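Local coordinates for ATP-dependent protease subunit HslV (Trypanosoma brucei brucei, PDB 4HNZ), which cleaves proteins that the HslU ATPase has unfolded, as the threonine-protease core of the mitochondrial HslVU complex, which acts in mitochondrial DNA replication by controlling PIF2 helicase levels, at the magnesium ion site and the interface of chains B and A. Sequence-based numbering; all coordinates share one arbitrary frame. Chains: chain A/B, HslVU complex proteolytic subunit, putative.

Contact 1: the magnesium ion site. Residues chain A 1-2, 125, 153, 157-163. With MG (magnesium ion), chain C.
CG of A:Asp160 stands anti to the backbone N (chi1 -179°), which carries the carboxylate towards the chain start. A:Ser163 (chi1 -55°) and A:Ser125 (chi1 51°) turn their hydroxyls to meet it. This is the N-terminal threonine active site of the HslV family of proteasome-like peptidases. A:Thr1 is the nucleophilic residue, through its hydroxyl OG1. Its amino N, the likely general base, donates to A:Ser125 OG at 2.8 Å and more weakly to A:Ser163 OG. Both serine hydroxyls give their hydrogens to one carboxylate oxygen, A:Asp160 OD2. A:Ser125 OG comes in at 2.7 Å to A:Asp160 OD2, on the syn lone pair. A:Ser163 OG reaches the same oxygen from above the carboxylate plane. The other oxygen, A:Asp160 OD1, takes the backbone N of A:Phe162 at 3.0 Å, steeply above the plane. The carboxylate is therefore gripped at both oxygens, which should fix its rotation. Its charge may raise the proton affinity of the A:Thr1 amine, as suits a general base. A:Thr2 OG1 shares a hydrogen bond of 2.7 Å with A:Ser163 OG and meets that hydroxyl roughly at right angles to its bond to A:Asp160.

The magnesium ion sits behind this network and touches no catalytic side chain. Backbone carbonyls bind MG: A:Thr157 O at 2.2 Å, A:Ser163 O at 2.3 Å and A:Asp160 O at 2.4 Å. The angles between them are close to right angles, one somewhat wider, as on one face of an octahedron; waters may complete the shell unseen. The ion ties the end of helix 145-159 to the loop bearing A:Asp160 and A:Ser163. A:Thr157 OG1 bonds back to A:Met153 O at 2.6 Å, one turn earlier in the helix.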
loop_
_atom_site.group_PDB
_atom_site.type_symbol
_atom_site.label_atom_id
_atom_site.label_comp_id
_atom_site.label_asym_id
_atom_site.label_seq_id
_atom_site.Cartn_x
_atom_site.Cartn_y
_atom_site.Cartn_z
ATOM N N THR A 1 23.192 -2.052 -16.111
ATOM C CA THR A 1 23.802 -1.616 -17.393
ATOM C C THR A 1 24.587 -0.340 -17.195
ATOM O O THR A 1 24.227 0.487 -16.340
ATOM C CB THR A 1 22.721 -1.410 -18.447
ATOM O OG1 THR A 1 22.147 -2.668 -18.742
ATOM C CG2 THR A 1 23.282 -0.826 -19.717
ATOM N N THR A 2 25.699 -0.261 -17.933
ATOM C CA THR A 2 26.517 0.911 -17.986
ATOM C C THR A 2 26.832 1.164 -19.446
ATOM O O THR A 2 27.452 0.332 -20.072
ATOM C CB THR A 2 27.827 0.723 -17.193
ATOM O OG1 THR A 2 27.539 0.327 -15.842
ATOM C CG2 THR A 2 28.599 2.008 -17.160
ATOM N N SER A 125 21.953 1.817 -14.727
ATOM C CA SER A 125 22.266 1.690 -13.273
ATOM C C SER A 125 23.723 2.042 -12.919
ATOM O O SER A 125 23.971 2.531 -11.860
ATOM C CB SER A 125 21.984 0.237 -12.811
ATOM O OG SER A 125 22.647 -0.693 -13.692
ATOM N N MET A 153 34.815 2.514 -16.904
ATOM C CA MET A 153 33.997 1.327 -16.932
ATOM C C MET A 153 34.421 0.282 -15.946
ATOM O O MET A 153 33.575 -0.405 -15.388
ATOM C CB MET A 153 33.981 0.679 -18.319
ATOM C CG MET A 153 33.284 1.486 -19.400
ATOM S SD MET A 153 31.505 1.623 -19.204
ATOM C CE MET A 153 30.996 -0.026 -19.705
ATOM N N THR A 157 31.526 -0.581 -13.330
ATOM C CA THR A 157 31.016 -1.946 -13.381
ATOM C C THR A 157 31.448 -2.802 -12.185
ATOM O O THR A 157 30.714 -3.735 -11.790
ATOM C CB THR A 157 31.294 -2.672 -14.687
ATOM O OG1 THR A 157 32.711 -2.854 -14.878
ATOM C CG2 THR A 157 30.710 -1.856 -15.850
ATOM N N ASP A 158 32.561 -2.469 -11.564
ATOM C CA ASP A 158 32.906 -3.104 -10.262
ATOM C C ASP A 158 31.912 -2.728 -9.193
ATOM O O ASP A 158 31.613 -3.505 -8.345
ATOM C CB ASP A 158 34.319 -2.740 -9.782
ATOM C CG ASP A 158 35.396 -3.495 -10.524
ATOM O OD1 ASP A 158 35.049 -4.435 -11.328
ATOM O OD2 ASP A 158 36.606 -3.081 -10.449
ATOM N N ILE A 159 31.404 -1.533 -9.230
ATOM C CA ILE A 159 30.444 -1.106 -8.198
ATOM C C ILE A 159 29.007 -1.547 -8.440
ATOM O O ILE A 159 28.265 -1.850 -7.499
ATOM C CB ILE A 159 30.527 0.446 -8.099
ATOM C CG1 ILE A 159 31.853 0.866 -7.495
ATOM C CG2 ILE A 159 29.383 1.046 -7.250
ATOM C CD1 ILE A 159 32.115 2.353 -7.601
ATOM N N ASP A 160 28.574 -1.473 -9.690
ATOM C CA ASP A 160 27.200 -1.769 -10.078
ATOM C C ASP A 160 26.997 -3.246 -10.228
ATOM O O ASP A 160 27.606 -3.868 -11.115
ATOM C CB ASP A 160 26.875 -1.073 -11.426
ATOM C CG ASP A 160 25.458 -1.304 -11.908
ATOM O OD1 ASP A 160 24.583 -1.662 -11.090
ATOM O OD2 ASP A 160 25.239 -1.182 -13.129
ATOM N N VAL A 161 26.206 -3.831 -9.351
ATOM C CA VAL A 161 25.994 -5.256 -9.427
ATOM C C VAL A 161 25.254 -5.618 -10.723
ATOM O O VAL A 161 25.260 -6.784 -11.105
ATOM C CB VAL A 161 25.201 -5.801 -8.237
ATOM C CG1 VAL A 161 25.869 -5.479 -6.949
ATOM C CG2 VAL A 161 23.789 -5.250 -8.213
ATOM N N PHE A 162 24.638 -4.630 -11.416
ATOM C CA PHE A 162 23.880 -4.870 -12.648
ATOM C C PHE A 162 24.661 -4.647 -13.916
ATOM O O PHE A 162 24.070 -4.693 -15.021
ATOM C CB PHE A 162 22.587 -4.036 -12.684
ATOM C CG PHE A 162 21.693 -4.275 -11.477
ATOM C CD1 PHE A 162 21.165 -5.550 -11.251
ATOM C CD2 PHE A 162 21.449 -3.280 -10.553
ATOM C CE1 PHE A 162 20.363 -5.802 -10.138
ATOM C CE2 PHE A 162 20.642 -3.525 -9.443
ATOM C CZ PHE A 162 20.121 -4.802 -9.215
ATOM N N SER A 163 25.975 -4.483 -13.807
ATOM C CA SER A 163 26.838 -4.415 -14.969
ATOM C C SER A 163 28.031 -5.350 -14.783
ATOM O O SER A 163 28.471 -5.583 -13.663
ATOM C CB SER A 163 27.331 -2.967 -15.153
ATOM O OG SER A 163 26.272 -2.029 -15.227
HETATM MG MG MG C . 29.353 -5.418 -11.553
#

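Contact 2: the interface of chains B and A. Residues chain B 113-116, 131; chain A 22, 27-31.
A:Lys29 and B:Thr114 cross obliquely, with the lysine tip lying against the threonine hydroxyl and carbonyl. The lysine chain runs out extended, CG anti to the backbone N (chi1 -171°), and bends only at its last torsion (chi4 67°). That bend lets A:Lys29 NZ donate to both B:Thr114 O and B:Thr114 OG1, each at 3.0 Å. The lysine nitrogen meets the carbonyl from well above its plane. B:Thr114 holds OG1 between its backbone N and carbonyl carbon (chi1 56°), so hydroxyl and carbonyl face the same lysine nitrogen. A:Lys29 NZ also bonds A:Ser31 OG at 3.1 Å within its own chain.

B:Glu116 bends at chi2 and lays its carboxylate across the A:Ser30 and A:Ser31 stretch. B:Glu116 OE1 takes the A:Ser31 hydroxyl OG at 2.7 Å on its syn lone pair. B:Glu116 OE2 takes the backbone N of A:Ser30 at 2.8 Å, nearly straight at the hydrogen and somewhat above the carboxylate plane. A:Ser31 OG thus links the lysine to the glutamate. The two charged groups do not touch, but their opposite charges may still attract.

On the other flank, B:Ile113 points its CD1 tip at A:Ala28 CB, 3.8 Å away. B:Lys131 reaches over from helix 127-137, bent at chi3, and its NZ contacts A:Val27 O through a water. A second water lies between B:Thr114 O and A:Ala28 O; its link to the latter is long.

This subunit interface joins two copies of HslV in the double-ring dodecamer. It locks the segment around A:Lys29 of one subunit to the loop following strand 112-113 of its partner.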
loop_
_atom_site.group_PDB
_atom_site.type_symbol
_atom_site.label_atom_id
_atom_site.label_comp_id
_atom_site.label_asym_id
_atom_site.label_seq_id
_atom_site.Cartn_x
_atom_site.Cartn_y
_atom_site.Cartn_z
ATOM N N ILE B 113 17.431 -13.980 -25.426
ATOM C CA ILE B 113 18.654 -14.440 -24.856
ATOM C C ILE B 113 19.061 -15.690 -25.587
ATOM O O ILE B 113 18.273 -16.617 -25.726
ATOM C CB ILE B 113 18.422 -14.748 -23.378
ATOM C CG1 ILE B 113 18.363 -13.412 -22.616
ATOM C CG2 ILE B 113 19.490 -15.671 -22.802
ATOM C CD1 ILE B 113 17.415 -13.456 -21.439
ATOM N N THR B 114 20.288 -15.679 -26.100
ATOM C CA THR B 114 20.934 -16.843 -26.648
ATOM C C THR B 114 21.928 -17.354 -25.609
ATOM O O THR B 114 22.391 -16.589 -24.747
ATOM C CB THR B 114 21.725 -16.479 -27.914
ATOM O OG1 THR B 114 22.642 -15.454 -27.574
ATOM C CG2 THR B 114 20.753 -15.949 -29.023
ATOM N N PRO B 115 22.259 -18.646 -25.679
ATOM C CA PRO B 115 23.155 -19.218 -24.644
ATOM C C PRO B 115 24.566 -18.717 -24.756
ATOM O O PRO B 115 24.960 -18.155 -25.765
ATOM C CB PRO B 115 23.124 -20.723 -24.962
ATOM C CG PRO B 115 22.738 -20.804 -26.388
ATOM C CD PRO B 115 21.846 -19.639 -26.670
ATOM N N GLU B 116 25.337 -18.926 -23.720
ATOM C CA GLU B 116 26.792 -18.795 -23.823
ATOM C C GLU B 116 27.375 -19.990 -24.623
ATOM O O GLU B 116 26.652 -20.834 -25.109
ATOM C CB GLU B 116 27.437 -18.756 -22.409
ATOM C CG GLU B 116 26.788 -17.832 -21.375
ATOM C CD GLU B 116 26.784 -16.359 -21.765
ATOM O OE1 GLU B 116 27.579 -15.921 -22.643
ATOM O OE2 GLU B 116 25.961 -15.618 -21.193
ATOM N N LYS B 131 19.737 -24.640 -14.865
ATOM C CA LYS B 131 20.876 -24.076 -15.560
ATOM C C LYS B 131 22.141 -24.190 -14.743
ATOM O O LYS B 131 23.171 -24.635 -15.242
ATOM C CB LYS B 131 20.578 -22.651 -15.820
ATOM C CG LYS B 131 21.751 -21.929 -16.327
ATOM C CD LYS B 131 21.454 -20.452 -16.405
ATOM C CE LYS B 131 21.119 -20.024 -17.826
ATOM N NZ LYS B 131 21.116 -18.518 -17.887
ATOM N N LEU A 22 17.852 -10.591 -15.105
ATOM C CA LEU A 22 16.433 -10.775 -14.880
ATOM C C LEU A 22 16.034 -10.709 -13.397
ATOM O O LEU A 22 16.762 -11.113 -12.505
ATOM C CB LEU A 22 15.965 -12.143 -15.389
ATOM C CG LEU A 22 16.396 -12.510 -16.791
ATOM C CD1 LEU A 22 15.986 -13.939 -17.092
ATOM C CD2 LEU A 22 15.798 -11.506 -17.783
ATOM N N VAL A 27 21.943 -13.096 -13.541
ATOM C CA VAL A 27 22.558 -12.836 -14.808
ATOM C C VAL A 27 22.016 -13.930 -15.696
ATOM O O VAL A 27 22.258 -15.078 -15.465
ATOM C CB VAL A 27 24.079 -12.916 -14.735
ATOM C CG1 VAL A 27 24.695 -12.828 -16.130
ATOM C CG2 VAL A 27 24.624 -11.849 -13.812
ATOM N N ALA A 28 21.259 -13.546 -16.721
ATOM C CA ALA A 28 20.803 -14.477 -17.730
ATOM C C ALA A 28 21.778 -14.591 -18.912
ATOM O O ALA A 28 21.799 -15.597 -19.602
ATOM C CB ALA A 28 19.450 -14.053 -18.243
ATOM N N LYS A 29 22.538 -13.536 -19.157
ATOM C CA LYS A 29 23.552 -13.525 -20.233
ATOM C C LYS A 29 24.674 -12.587 -19.853
ATOM O O LYS A 29 24.421 -11.509 -19.298
ATOM C CB LYS A 29 22.910 -13.040 -21.528
ATOM C CG LYS A 29 23.808 -13.190 -22.741
ATOM C CD LYS A 29 23.025 -13.102 -24.052
ATOM C CE LYS A 29 23.908 -13.211 -25.294
ATOM N NZ LYS A 29 24.489 -14.572 -25.395
ATOM N N SER A 30 25.906 -12.991 -20.110
ATOM C CA SER A 30 27.060 -12.143 -19.796
ATOM C C SER A 30 27.786 -11.665 -21.035
ATOM O O SER A 30 28.799 -10.984 -20.935
ATOM C CB SER A 30 28.035 -12.888 -18.897
ATOM O OG SER A 30 28.569 -14.010 -19.575
ATOM N N SER A 31 27.257 -11.957 -22.211
ATOM C CA SER A 31 27.898 -11.565 -23.473
ATOM C C SER A 31 26.931 -10.832 -24.438
ATOM O O SER A 31 26.980 -11.073 -25.624
ATOM C CB SER A 31 28.396 -12.835 -24.126
ATOM O OG SER A 31 27.285 -13.735 -24.264
HETATM O O HOH W 1 22.991 -17.325 -22.121
HETATM O O HOH W 2 23.439 -17.049 -17.032
#

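Contact 1 and contact 2 lie about 16 Å apart, measured between the centres of their C-alpha atoms. They share chain A but no residues. Contact 2 is centred about 13 Å from A:Thr1, so the partner subunit docks near the active site. The chain A segment 27-31 belongs to the subunit face, whereas contact 1 joins the chain start to the end of helix 145-159. Assembly could therefore help to hold the surroundings of the catalytic threonine, although the structure alone does not show such coupling. Both sites recur in every subunit of the twelve-membered particle.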